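Local coordinates for protein prolyl endopeptidase (Myxococcus xanthus, PDB 2BKL) that probably hydrolyses oligopeptides on the carboxyl side of proline, and less readily of alanine, acting as a serine endopeptidase of the S9A family, at residues A[606-610]-A[639-643]; A[42-47]-A[642-646]; A[550-554]-A[670-675]; A[35-39]-A[625-629]. The contacts are given in a common frame with arbitrary orientation. Residue numbers count along the deposited sequence, not the author numbering.

Contact 1: A[606-610]-A[639-643]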
loop_
_atom_site.group_PDB
_atom_site.type_symbol
_atom_site.label_atom_id
_atom_site.label_comp_id
_atom_site.label_asym_id
_atom_site.label_seq_id
_atom_site.Cartn_x
_atom_site.Cartn_y
_atom_site.Cartn_z
ATOM N N PRO A 606 -14.371 -13.056 -18.970
ATOM C CA PRO A 606 -13.623 -11.926 -19.509
ATOM C C PRO A 606 -12.208 -12.339 -19.863
ATOM O O PRO A 606 -11.649 -13.250 -19.244
ATOM C CB PRO A 606 -13.581 -10.931 -18.336
ATOM C CG PRO A 606 -14.571 -11.373 -17.375
ATOM C CD PRO A 606 -14.844 -12.804 -17.604
ATOM N N ALA A 607 -11.595 -11.649 -20.806
ATOM C CA ALA A 607 -10.156 -11.795 -21.055
ATOM C C ALA A 607 -9.390 -11.477 -19.769
ATOM O O ALA A 607 -9.785 -10.565 -19.049
ATOM C CB ALA A 607 -9.721 -10.876 -22.190
ATOM N N LEU A 608 -8.298 -12.190 -19.501
ATOM C CA LEU A 608 -7.581 -12.080 -18.253
ATOM C C LEU A 608 -6.106 -11.866 -18.482
ATOM O O LEU A 608 -5.479 -12.640 -19.216
ATOM C CB LEU A 608 -7.810 -13.336 -17.424
ATOM C CG LEU A 608 -7.054 -13.493 -16.126
ATOM C CD1 LEU A 608 -7.456 -12.378 -15.151
ATOM C CD2 LEU A 608 -7.329 -14.863 -15.492
ATOM N N LEU A 609 -5.540 -10.819 -17.878
ATOM C CA LEU A 609 -4.099 -10.613 -17.810
ATOM C C LEU A 609 -3.676 -10.639 -16.335
ATOM O O LEU A 609 -4.079 -9.789 -15.553
ATOM C CB LEU A 609 -3.697 -9.281 -18.441
ATOM C CG LEU A 609 -2.230 -8.851 -18.356
ATOM C CD1 LEU A 609 -1.309 -9.910 -18.954
ATOM C CD2 LEU A 609 -1.996 -7.487 -19.007
ATOM N N MET A 610 -2.882 -11.645 -15.969
ATOM C CA MET A 610 -2.371 -11.830 -14.614
ATOM C C MET A 610 -1.005 -11.177 -14.588
ATOM O O MET A 610 -0.091 -11.609 -15.318
ATOM C CB MET A 610 -2.101 -13.313 -14.393
ATOM C CG MET A 610 -3.121 -14.276 -13.835
ATOM S SD MET A 610 -4.627 -13.663 -13.307
ATOM C CE MET A 610 -4.605 -14.387 -11.650
ATOM N N ALA A 639 -11.910 -16.918 -24.108
ATOM C CA ALA A 639 -11.181 -15.673 -23.890
ATOM C C ALA A 639 -9.758 -15.931 -23.440
ATOM O O ALA A 639 -9.471 -16.906 -22.728
ATOM C CB ALA A 639 -11.895 -14.820 -22.859
ATOM N N THR A 640 -8.867 -15.036 -23.854
ATOM C CA THR A 640 -7.460 -15.153 -23.544
ATOM C C THR A 640 -7.244 -15.086 -22.036
ATOM O O THR A 640 -7.988 -14.398 -21.336
ATOM C CB THR A 640 -6.651 -14.063 -24.229
ATOM O OG1 THR A 640 -6.962 -13.983 -25.628
ATOM C CG2 THR A 640 -5.199 -14.445 -24.230
ATOM N N ALA A 641 -6.254 -15.816 -21.540
ATOM C CA ALA A 641 -5.881 -15.773 -20.118
ATOM C C ALA A 641 -4.367 -15.922 -20.067
ATOM O O ALA A 641 -3.854 -16.964 -20.453
ATOM C CB ALA A 641 -6.579 -16.875 -19.341
ATOM N N LEU A 642 -3.662 -14.873 -19.652
ATOM C CA LEU A 642 -2.218 -14.773 -19.753
ATOM C C LEU A 642 -1.596 -14.599 -18.400
ATOM O O LEU A 642 -2.131 -13.843 -17.590
ATOM C CB LEU A 642 -1.835 -13.582 -20.651
ATOM C CG LEU A 642 -2.419 -13.569 -22.064
ATOM C CD1 LEU A 642 -2.087 -12.291 -22.788
ATOM C CD2 LEU A 642 -1.943 -14.749 -22.868
ATOM N N LEU A 643 -0.471 -15.262 -18.154
ATOM C CA LEU A 643 0.313 -15.071 -16.955
ATOM C C LEU A 643 1.634 -14.399 -17.325
ATOM O O LEU A 643 2.512 -15.020 -17.905
ATOM C CB LEU A 643 0.565 -16.424 -16.257
ATOM C CG LEU A 643 1.467 -16.376 -15.016
ATOM C CD1 LEU A 643 0.854 -15.578 -13.886
ATOM C CD2 LEU A 643 1.791 -17.793 -14.529
HETATM O O HOH W 1 -10.371 -15.785 -19.749
#

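Contact 2: A[42-47]-A[642-646]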
loop_
_atom_site.group_PDB
_atom_site.type_symbol
_atom_site.label_atom_id
_atom_site.label_comp_id
_atom_site.label_asym_id
_atom_site.label_seq_id
_atom_site.Cartn_x
_atom_site.Cartn_y
_atom_site.Cartn_z
ATOM N N GLN A 42 4.573 -20.238 -19.556
ATOM C CA GLN A 42 3.439 -19.325 -19.431
ATOM C C GLN A 42 3.849 -17.881 -19.688
ATOM O O GLN A 42 3.196 -17.187 -20.444
ATOM C CB GLN A 42 2.771 -19.450 -18.066
ATOM C CG GLN A 42 1.943 -20.725 -17.844
ATOM C CD GLN A 42 0.625 -20.740 -18.556
ATOM O OE1 GLN A 42 0.240 -19.777 -19.202
ATOM N NE2 GLN A 42 -0.086 -21.872 -18.450
ATOM N N ASN A 43 4.937 -17.438 -19.079
ATOM C CA ASN A 43 5.421 -16.084 -19.305
ATOM C C ASN A 43 5.789 -15.862 -20.789
ATOM O O ASN A 43 5.453 -14.820 -21.370
ATOM C CB ASN A 43 6.585 -15.742 -18.399
ATOM C CG ASN A 43 7.114 -14.357 -18.646
ATOM O OD1 ASN A 43 6.451 -13.362 -18.350
ATOM N ND2 ASN A 43 8.284 -14.276 -19.277
ATOM N N ALA A 44 6.444 -16.847 -21.403
ATOM C CA ALA A 44 6.849 -16.708 -22.797
ATOM C C ALA A 44 5.623 -16.546 -23.682
ATOM O O ALA A 44 5.589 -15.700 -24.579
ATOM C CB ALA A 44 7.694 -17.908 -23.239
ATOM N N HIS A 45 4.586 -17.333 -23.400
ATOM C CA HIS A 45 3.332 -17.246 -24.123
ATOM C C HIS A 45 2.682 -15.866 -23.953
ATOM O O HIS A 45 2.235 -15.263 -24.908
ATOM C CB HIS A 45 2.357 -18.335 -23.669
ATOM C CG HIS A 45 0.996 -18.188 -24.256
ATOM N ND1 HIS A 45 0.716 -18.474 -25.576
ATOM C CD2 HIS A 45 -0.157 -17.736 -23.712
ATOM C CE1 HIS A 45 -0.564 -18.229 -25.808
ATOM N NE2 HIS A 45 -1.115 -17.778 -24.699
ATOM N N ALA A 46 2.714 -15.356 -22.724
ATOM C CA ALA A 46 2.115 -14.063 -22.474
ATOM C C ALA A 46 2.879 -12.968 -23.227
ATOM O O ALA A 46 2.258 -12.117 -23.842
ATOM C CB ALA A 46 2.091 -13.774 -20.995
ATOM N N ARG A 47 4.200 -12.999 -23.198
ATOM C CA ARG A 47 4.983 -11.954 -23.853
ATOM C C ARG A 47 4.793 -12.020 -25.371
ATOM O O ARG A 47 4.708 -10.977 -26.026
ATOM C CB ARG A 47 6.481 -12.073 -23.550
ATOM C CG ARG A 47 6.886 -12.099 -22.078
ATOM C CD ARG A 47 6.323 -10.987 -21.280
ATOM N NE ARG A 47 6.816 -11.010 -19.880
ATOM C CZ ARG A 47 7.574 -10.074 -19.322
ATOM N NH1 ARG A 47 7.926 -8.999 -20.000
ATOM N NH2 ARG A 47 7.929 -10.179 -18.053
ATOM N N LEU A 642 -3.662 -14.873 -19.652
ATOM C CA LEU A 642 -2.218 -14.773 -19.753
ATOM C C LEU A 642 -1.596 -14.599 -18.400
ATOM O O LEU A 642 -2.131 -13.843 -17.590
ATOM C CB LEU A 642 -1.835 -13.582 -20.651
ATOM C CG LEU A 642 -2.419 -13.569 -22.064
ATOM C CD1 LEU A 642 -2.087 -12.291 -22.788
ATOM C CD2 LEU A 642 -1.943 -14.749 -22.868
ATOM N N LEU A 643 -0.471 -15.262 -18.154
ATOM C CA LEU A 643 0.313 -15.071 -16.955
ATOM C C LEU A 643 1.634 -14.399 -17.325
ATOM O O LEU A 643 2.512 -15.020 -17.905
ATOM C CB LEU A 643 0.565 -16.424 -16.257
ATOM C CG LEU A 643 1.467 -16.376 -15.016
ATOM C CD1 LEU A 643 0.854 -15.578 -13.886
ATOM C CD2 LEU A 643 1.791 -17.793 -14.529
ATOM N N ARG A 644 1.758 -13.126 -16.995
ATOM C CA ARG A 644 2.964 -12.349 -17.211
ATOM C C ARG A 644 3.773 -12.269 -15.914
ATOM O O ARG A 644 3.247 -11.780 -14.912
ATOM C CB ARG A 644 2.550 -10.969 -17.639
ATOM C CG ARG A 644 3.689 -10.030 -18.032
ATOM C CD ARG A 644 3.228 -8.588 -18.092
ATOM N NE ARG A 644 4.208 -7.671 -18.624
ATOM C CZ ARG A 644 5.199 -7.114 -17.933
ATOM N NH1 ARG A 644 5.398 -7.365 -16.659
ATOM N NH2 ARG A 644 6.016 -6.288 -18.561
ATOM N N ILE A 645 5.022 -12.719 -15.911
ATOM C CA ILE A 645 5.812 -12.742 -14.703
ATOM C C ILE A 645 6.918 -11.710 -14.803
ATOM O O ILE A 645 7.811 -11.822 -15.648
ATOM C CB ILE A 645 6.374 -14.150 -14.436
ATOM C CG1 ILE A 645 5.246 -15.217 -14.426
ATOM C CG2 ILE A 645 7.195 -14.167 -13.128
ATOM C CD1 ILE A 645 5.773 -16.681 -14.342
ATOM N N GLU A 646 6.865 -10.693 -13.961
ATOM C CA GLU A 646 7.890 -9.662 -13.980
ATOM C C GLU A 646 9.148 -10.185 -13.313
ATOM O O GLU A 646 9.079 -10.751 -12.226
ATOM C CB GLU A 646 7.371 -8.440 -13.233
ATOM C CG GLU A 646 8.294 -7.229 -13.191
ATOM C CD GLU A 646 8.194 -6.329 -14.404
ATOM O OE1 GLU A 646 7.061 -6.008 -14.831
ATOM O OE2 GLU A 646 9.265 -5.863 -14.871
HETATM O O HOH W 2 0.394 -17.158 -20.158
HETATM O O HOH W 3 10.003 -8.607 -16.676
#

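Contact 3: A[550-554]-A[670-675]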
loop_
_atom_site.group_PDB
_atom_site.type_symbol
_atom_site.label_atom_id
_atom_site.label_comp_id
_atom_site.label_asym_id
_atom_site.label_seq_id
_atom_site.Cartn_x
_atom_site.Cartn_y
_atom_site.Cartn_z
ATOM N N TYR A 550 -18.267 -7.788 -17.309
ATOM C CA TYR A 550 -16.907 -7.346 -17.585
ATOM C C TYR A 550 -16.381 -7.882 -18.906
ATOM O O TYR A 550 -16.679 -9.022 -19.285
ATOM C CB TYR A 550 -15.984 -7.807 -16.453
ATOM C CG TYR A 550 -16.513 -7.489 -15.062
ATOM C CD1 TYR A 550 -16.533 -6.178 -14.591
ATOM C CD2 TYR A 550 -17.008 -8.479 -14.228
ATOM C CE1 TYR A 550 -17.010 -5.890 -13.342
ATOM C CE2 TYR A 550 -17.511 -8.211 -12.964
ATOM C CZ TYR A 550 -17.513 -6.895 -12.519
ATOM O OH TYR A 550 -18.029 -6.604 -11.294
ATOM N N GLY A 551 -15.622 -7.055 -19.618
ATOM C CA GLY A 551 -14.965 -7.443 -20.847
ATOM C C GLY A 551 -13.537 -7.941 -20.649
ATOM O O GLY A 551 -13.054 -8.815 -21.400
ATOM N N ALA A 552 -12.857 -7.396 -19.648
ATOM C CA ALA A 552 -11.473 -7.778 -19.376
ATOM C C ALA A 552 -11.139 -7.559 -17.910
ATOM O O ALA A 552 -11.764 -6.728 -17.221
ATOM C CB ALA A 552 -10.541 -7.015 -20.266
ATOM N N VAL A 553 -10.139 -8.299 -17.449
ATOM C CA VAL A 553 -9.690 -8.256 -16.058
ATOM C C VAL A 553 -8.179 -8.224 -16.068
ATOM O O VAL A 553 -7.532 -9.059 -16.738
ATOM C CB VAL A 553 -10.145 -9.499 -15.308
ATOM C CG1 VAL A 553 -9.575 -9.582 -13.893
ATOM C CG2 VAL A 553 -11.660 -9.623 -15.272
ATOM N N VAL A 554 -7.612 -7.298 -15.324
ATOM C CA VAL A 554 -6.182 -7.239 -15.046
ATOM C C VAL A 554 -6.016 -7.483 -13.547
ATOM O O VAL A 554 -6.533 -6.718 -12.732
ATOM C CB VAL A 554 -5.542 -5.901 -15.460
ATOM C CG1 VAL A 554 -4.026 -5.961 -15.225
ATOM C CG2 VAL A 554 -5.843 -5.584 -16.924
ATOM N N PHE A 670 -2.919 -4.888 -24.104
ATOM C CA PHE A 670 -3.889 -5.940 -23.799
ATOM C C PHE A 670 -5.306 -5.367 -23.831
ATOM O O PHE A 670 -6.200 -5.904 -24.470
ATOM C CB PHE A 670 -3.564 -6.556 -22.422
ATOM C CG PHE A 670 -4.666 -7.406 -21.837
ATOM C CD1 PHE A 670 -4.896 -8.715 -22.281
ATOM C CD2 PHE A 670 -5.450 -6.919 -20.814
ATOM C CE1 PHE A 670 -5.903 -9.509 -21.711
ATOM C CE2 PHE A 670 -6.430 -7.672 -20.258
ATOM C CZ PHE A 670 -6.667 -8.981 -20.708
ATOM N N LEU A 671 -5.504 -4.254 -23.142
ATOM C CA LEU A 671 -6.819 -3.638 -23.088
ATOM C C LEU A 671 -7.294 -3.196 -24.467
ATOM O O LEU A 671 -8.472 -3.416 -24.825
ATOM C CB LEU A 671 -6.853 -2.473 -22.085
ATOM C CG LEU A 671 -6.690 -2.881 -20.613
ATOM C CD1 LEU A 671 -6.770 -1.660 -19.723
ATOM C CD2 LEU A 671 -7.744 -3.908 -20.194
ATOM N N PHE A 672 -6.405 -2.553 -25.227
ATOM C CA PHE A 672 -6.776 -2.059 -26.550
ATOM C C PHE A 672 -7.204 -3.229 -27.405
ATOM O O PHE A 672 -8.128 -3.102 -28.191
ATOM C CB PHE A 672 -5.592 -1.361 -27.232
ATOM C CG PHE A 672 -5.279 0.004 -26.718
ATOM C CD1 PHE A 672 -6.196 0.742 -25.983
ATOM C CD2 PHE A 672 -4.065 0.583 -27.025
ATOM C CE1 PHE A 672 -5.874 2.033 -25.542
ATOM C CE2 PHE A 672 -3.744 1.854 -26.570
ATOM C CZ PHE A 672 -4.665 2.573 -25.837
ATOM N N GLN A 673 -6.517 -4.367 -27.288
ATOM C CA GLN A 673 -6.869 -5.563 -28.063
ATOM C C GLN A 673 -8.225 -6.100 -27.658
ATOM O O GLN A 673 -9.130 -6.260 -28.483
ATOM C CB GLN A 673 -5.810 -6.656 -27.893
ATOM C CG GLN A 673 -6.170 -7.989 -28.541
ATOM C CD GLN A 673 -6.198 -7.948 -30.043
ATOM O OE1 GLN A 673 -7.044 -8.616 -30.664
ATOM N NE2 GLN A 673 -5.288 -7.198 -30.647
ATOM N N VAL A 674 -8.397 -6.373 -26.367
ATOM C CA VAL A 674 -9.541 -7.165 -25.933
ATOM C C VAL A 674 -10.816 -6.348 -25.820
ATOM O O VAL A 674 -11.895 -6.916 -25.920
ATOM C CB VAL A 674 -9.234 -7.956 -24.616
ATOM C CG1 VAL A 674 -8.058 -8.868 -24.823
ATOM C CG2 VAL A 674 -9.009 -7.047 -23.456
ATOM N N LEU A 675 -10.712 -5.030 -25.655
ATOM C CA LEU A 675 -11.878 -4.143 -25.703
ATOM C C LEU A 675 -12.075 -3.507 -27.093
ATOM O O LEU A 675 -12.986 -2.670 -27.267
ATOM C CB LEU A 675 -11.762 -3.066 -24.651
ATOM C CG LEU A 675 -11.543 -3.552 -23.220
ATOM C CD1 LEU A 675 -11.461 -2.334 -22.305
ATOM C CD2 LEU A 675 -12.592 -4.552 -22.717
#

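Contact 4: A[35-39]-A[625-629]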
loop_
_atom_site.group_PDB
_atom_site.type_symbol
_atom_site.label_atom_id
_atom_site.label_comp_id
_atom_site.label_asym_id
_atom_site.label_seq_id
_atom_site.Cartn_x
_atom_site.Cartn_y
_atom_site.Cartn_z
ATOM N N VAL A 35 7.361 -27.086 -12.311
ATOM C CA VAL A 35 6.637 -25.832 -12.092
ATOM C C VAL A 35 7.460 -24.676 -12.689
ATOM O O VAL A 35 6.903 -23.827 -13.378
ATOM C CB VAL A 35 6.323 -25.594 -10.596
ATOM C CG1 VAL A 35 5.701 -24.210 -10.381
ATOM C CG2 VAL A 35 5.448 -26.706 -10.039
ATOM N N GLN A 36 8.771 -24.659 -12.469
ATOM C CA GLN A 36 9.605 -23.629 -13.101
ATOM C C GLN A 36 9.518 -23.665 -14.615
ATOM O O GLN A 36 9.396 -22.618 -15.248
ATOM C CB GLN A 36 11.062 -23.767 -12.655
ATOM C CG GLN A 36 11.261 -23.427 -11.197
ATOM C CD GLN A 36 11.104 -21.930 -10.894
ATOM O OE1 GLN A 36 11.460 -21.065 -11.719
ATOM N NE2 GLN A 36 10.589 -21.620 -9.707
ATOM N N THR A 37 9.542 -24.855 -15.213
ATOM C CA THR A 37 9.381 -24.969 -16.662
ATOM C C THR A 37 8.035 -24.385 -17.158
ATOM O O THR A 37 7.960 -23.680 -18.188
ATOM C CB THR A 37 9.505 -26.443 -17.078
ATOM O OG1 THR A 37 10.844 -26.884 -16.799
ATOM C CG2 THR A 37 9.344 -26.627 -18.552
ATOM N N TRP A 38 6.975 -24.693 -16.419
ATOM C CA TRP A 38 5.630 -24.209 -16.737
ATOM C C TRP A 38 5.546 -22.694 -16.630
ATOM O O TRP A 38 4.956 -22.026 -17.488
ATOM C CB TRP A 38 4.637 -24.921 -15.822
ATOM C CG TRP A 38 3.212 -24.601 -15.988
ATOM C CD1 TRP A 38 2.322 -25.290 -16.745
ATOM C CD2 TRP A 38 2.476 -23.538 -15.359
ATOM N NE1 TRP A 38 1.067 -24.736 -16.640
ATOM C CE2 TRP A 38 1.131 -23.662 -15.781
ATOM C CE3 TRP A 38 2.815 -22.498 -14.465
ATOM C CZ2 TRP A 38 0.130 -22.802 -15.335
ATOM C CZ3 TRP A 38 1.822 -21.635 -14.040
ATOM C CH2 TRP A 38 0.507 -21.786 -14.474
ATOM N N MET A 39 6.142 -22.154 -15.578
ATOM C CA MET A 39 6.208 -20.709 -15.384
ATOM C C MET A 39 6.888 -20.016 -16.563
ATOM O O MET A 39 6.388 -19.036 -17.108
ATOM C CB MET A 39 6.938 -20.387 -14.092
ATOM C CG MET A 39 6.130 -20.739 -12.858
ATOM S SD MET A 39 7.094 -20.870 -11.360
ATOM C CE MET A 39 7.820 -19.317 -11.251
ATOM N N ARG A 625 -0.727 -18.580 -10.374
ATOM C CA ARG A 625 -0.510 -19.772 -11.194
ATOM C C ARG A 625 -1.727 -20.682 -11.196
ATOM O O ARG A 625 -2.189 -21.124 -12.254
ATOM C CB ARG A 625 0.693 -20.576 -10.699
ATOM C CG ARG A 625 2.030 -19.867 -10.715
ATOM C CD ARG A 625 3.262 -20.803 -10.613
ATOM N NE ARG A 625 3.451 -21.369 -9.281
ATOM C CZ ARG A 625 4.168 -20.846 -8.291
ATOM N NH1 ARG A 625 4.767 -19.684 -8.426
ATOM N NH2 ARG A 625 4.288 -21.500 -7.132
ATOM N N LYS A 626 -2.234 -21.005 -10.024
ATOM C CA LYS A 626 -3.389 -21.901 -9.940
ATOM C C LYS A 626 -4.627 -21.295 -10.629
ATOM O O LYS A 626 -5.385 -22.014 -11.305
ATOM C CB LYS A 626 -3.703 -22.270 -8.507
ATOM C CG LYS A 626 -2.610 -23.088 -7.804
ATOM C CD LYS A 626 -3.143 -23.981 -6.702
ATOM C CE LYS A 626 -3.861 -23.237 -5.617
ATOM N NZ LYS A 626 -4.226 -24.144 -4.466
ATOM N N PHE A 627 -4.855 -19.994 -10.434
ATOM C CA PHE A 627 -6.031 -19.368 -11.008
ATOM C C PHE A 627 -5.930 -19.317 -12.516
ATOM O O PHE A 627 -6.910 -19.615 -13.187
ATOM C CB PHE A 627 -6.244 -17.978 -10.406
ATOM C CG PHE A 627 -7.556 -17.340 -10.767
ATOM C CD1 PHE A 627 -8.724 -17.754 -10.153
ATOM C CD2 PHE A 627 -7.627 -16.324 -11.731
ATOM C CE1 PHE A 627 -9.925 -17.128 -10.421
ATOM C CE2 PHE A 627 -8.837 -15.719 -12.034
ATOM C CZ PHE A 627 -9.979 -16.131 -11.402
ATOM N N VAL A 628 -4.773 -18.939 -13.065
ATOM C CA VAL A 628 -4.632 -18.880 -14.535
ATOM C C VAL A 628 -4.834 -20.257 -15.146
ATOM O O VAL A 628 -5.483 -20.399 -16.190
ATOM C CB VAL A 628 -3.330 -18.212 -15.015
ATOM C CG1 VAL A 628 -2.176 -19.142 -15.062
ATOM C CG2 VAL A 628 -3.550 -17.604 -16.418
ATOM N N ALA A 629 -4.317 -21.297 -14.494
ATOM C CA ALA A 629 -4.539 -22.650 -14.962
ATOM C C ALA A 629 -6.013 -23.014 -14.995
ATOM O O ALA A 629 -6.504 -23.559 -15.978
ATOM C CB ALA A 629 -3.800 -23.631 -14.092
#

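Contact 1: A[606-610]-A[639-643]
Leu608 rests its CB on CB of Ala641, 4.2 Å away, at a parallel pairing that closes a beta-alpha-beta crossover in the alpha/beta-hydrolase domain. Strands 607-613 and 641-646, linked through helix 622-632, run side by side, their short axes 4.7 Å apart and only 4° from parallel. The backbone illustrates the general rule for parallel strands: a residue reaches both neighbours of its partner. Leu608 N donates to Thr640 O (2.9 Å), while Leu608 O receives Leu642 N (2.9 Å). Side chains alternate between the faces. Leu608, Met610, Ala641 and Leu643 share the one covered by helix 622-632, where Met610 CB meets Leu643 CD1 at 3.8 Å. Leu609 and Leu642 point to the other, with Leu609 CD1 4.1 Å from Leu642 CB; there helices 657-674 and 33-51 cover them. The ladder continues with its shortest rung, Met610 N donating to Leu642 O at 2.8 Å.

Contact 2: A[42-47]-A[642-646]
Strand 642-646 is the edge of the alpha/beta-hydrolase sheet, and helix 33-51, from the far N-terminal part of the chain, crosses it at 104°, with the short axes 6.4 Å apart. The principle at work is that a strand edge without a further strand can be served by side chains and water. At the start, Leu642 packs its CB against Ala46 CB (3.9 Å) and its CD2 against His45 CD2 (3.6 Å). Leu643 N donates to a water 2.9 Å away, which in turn donates to Gln42 O and Gln42 OE1, each 2.8 Å from it; the amide NE2 of Gln42 reaches Gln632. Leu643 O lies 3.4 Å from Asn43 CA in a CA-H...O contact and equally far from Ala46 CB, whose small methyl lets the helix come close. Arg644 sends its backbone inward, to strand 607-613, whereas its guanidinium stacks on that of Arg47, centres 4.0 Å apart and planes at 22°. Asp666 and Glu646, both salt-bridged to Arg644, help offset the like charges. The backbone of Ile645 turns to the open edge again: its N donates to Asn43 OD1 (2.9 Å), and its O accepts from Arg47 NH2 (2.9 Å). Asn43 OD1 also takes Arg47 NE at 2.8 Å, holding that arginine in place. At Glu646, OE1 receives Arg644 NH1 at 2.8 Å.

Contact 3: A[550-554]-A[670-675]
This is an apolar helix-on-sheet contact within the alpha/beta-hydrolase domain: the last turn of the C-terminal helix 657-674 lies over the beginning of strand 552-556, one of the inner strands of the sheet. The two run nearly antiparallel, at 168°, with their short axes 9.6 Å apart, a separation bridged mainly by side chains. Ala552 is the hub. Its CB points at the helix and touches Val674 CG2 at 3.5 Å, Leu675 CD2 at 4.0 Å, and both Phe670 CE2 and Leu671 CD2 at 4.2 Å, so one methyl group sits among four larger apolar residues. Two positions further on, Val554 meets the same helix through CG2, 4.0 Å from Phe670 CE2 and 4.1 Å from Leu671 CD2. Val553, between them, points away and packs on helix 534-545, as strand alternation requires of a sheet covered on both faces. At the entrance to the strand, Gly551 C is 4.1 Å from Leu675 CD2; a CB there would come within 3.1 Å of that methyl, which is tight. The strand backbone bonds to its neighbours 527-532 and 607-613, and the helix to itself, as in Val674 N to Phe670 O (2.9 Å). With apolar contacts alone across this mostly buried interface, the helix end is held to strand 552-556 by van der Waals and hydrophobic contact, with no hydrogen bond between them.

Contact 4: A[35-39]-A[625-629]
Arg625 and Trp38 bury the most surface here, and each points its CA-to-CB bond at the opposite helix. The indole of Trp38 reaches over to helix 622-632, with CZ3 3.7 Å from Arg625 CB and CH2 3.6 Å from Arg625 O; its six-membered ring also meets Val628, CH2 to CG1 at 3.8 Å, and Ala629, CZ2 to CB at 4.2 Å. Such long side chains are what spans a gap of 12.7 Å between the short helix axes, which cross at 62°. Helix 622-632 is the connecting helix of a beta-alpha-beta unit in the alpha/beta-hydrolase domain. Helix 33-51 belongs to the N-terminal part of the chain, which in prolyl oligopeptidases packs onto that domain before the propeller begins. Arg625 reaches across to helix 33-51, where Met39 CG touches its CD at 3.6 Å and Val35 CG1 lies 3.8 Å from its NE. The polar ends turn to other partners, Arg625 NE to Leu27 O and Trp38 NE1 to Thr6 OG1.

In the fold
Contact 1 lies in the middle of the group: its centre is 8 Å from that of contact 3, 10 Å from contact 2 and 13 Å from contact 4. The sheet relays contact 3 into contact 1 through Ala607 O and Val553 N, 2.8 Å apart, and contact 1 into contact 2 through Met610 O and Arg644 N, 2.9 Å apart, both probably hydrogen bonds. Leu643 CD2 joins contacts 1 and 2 to contact 4 at Trp38 CZ3 (3.9 Å). The side chain of Met610 is about 14 Å from the bound Z-Ala-Pro ligand, yet both strands of contact 1 run toward the active site: Asp616 and His651 follow them in sequence and probably form a triad with Ser533; His651 and Ser533 line the ligand pocket.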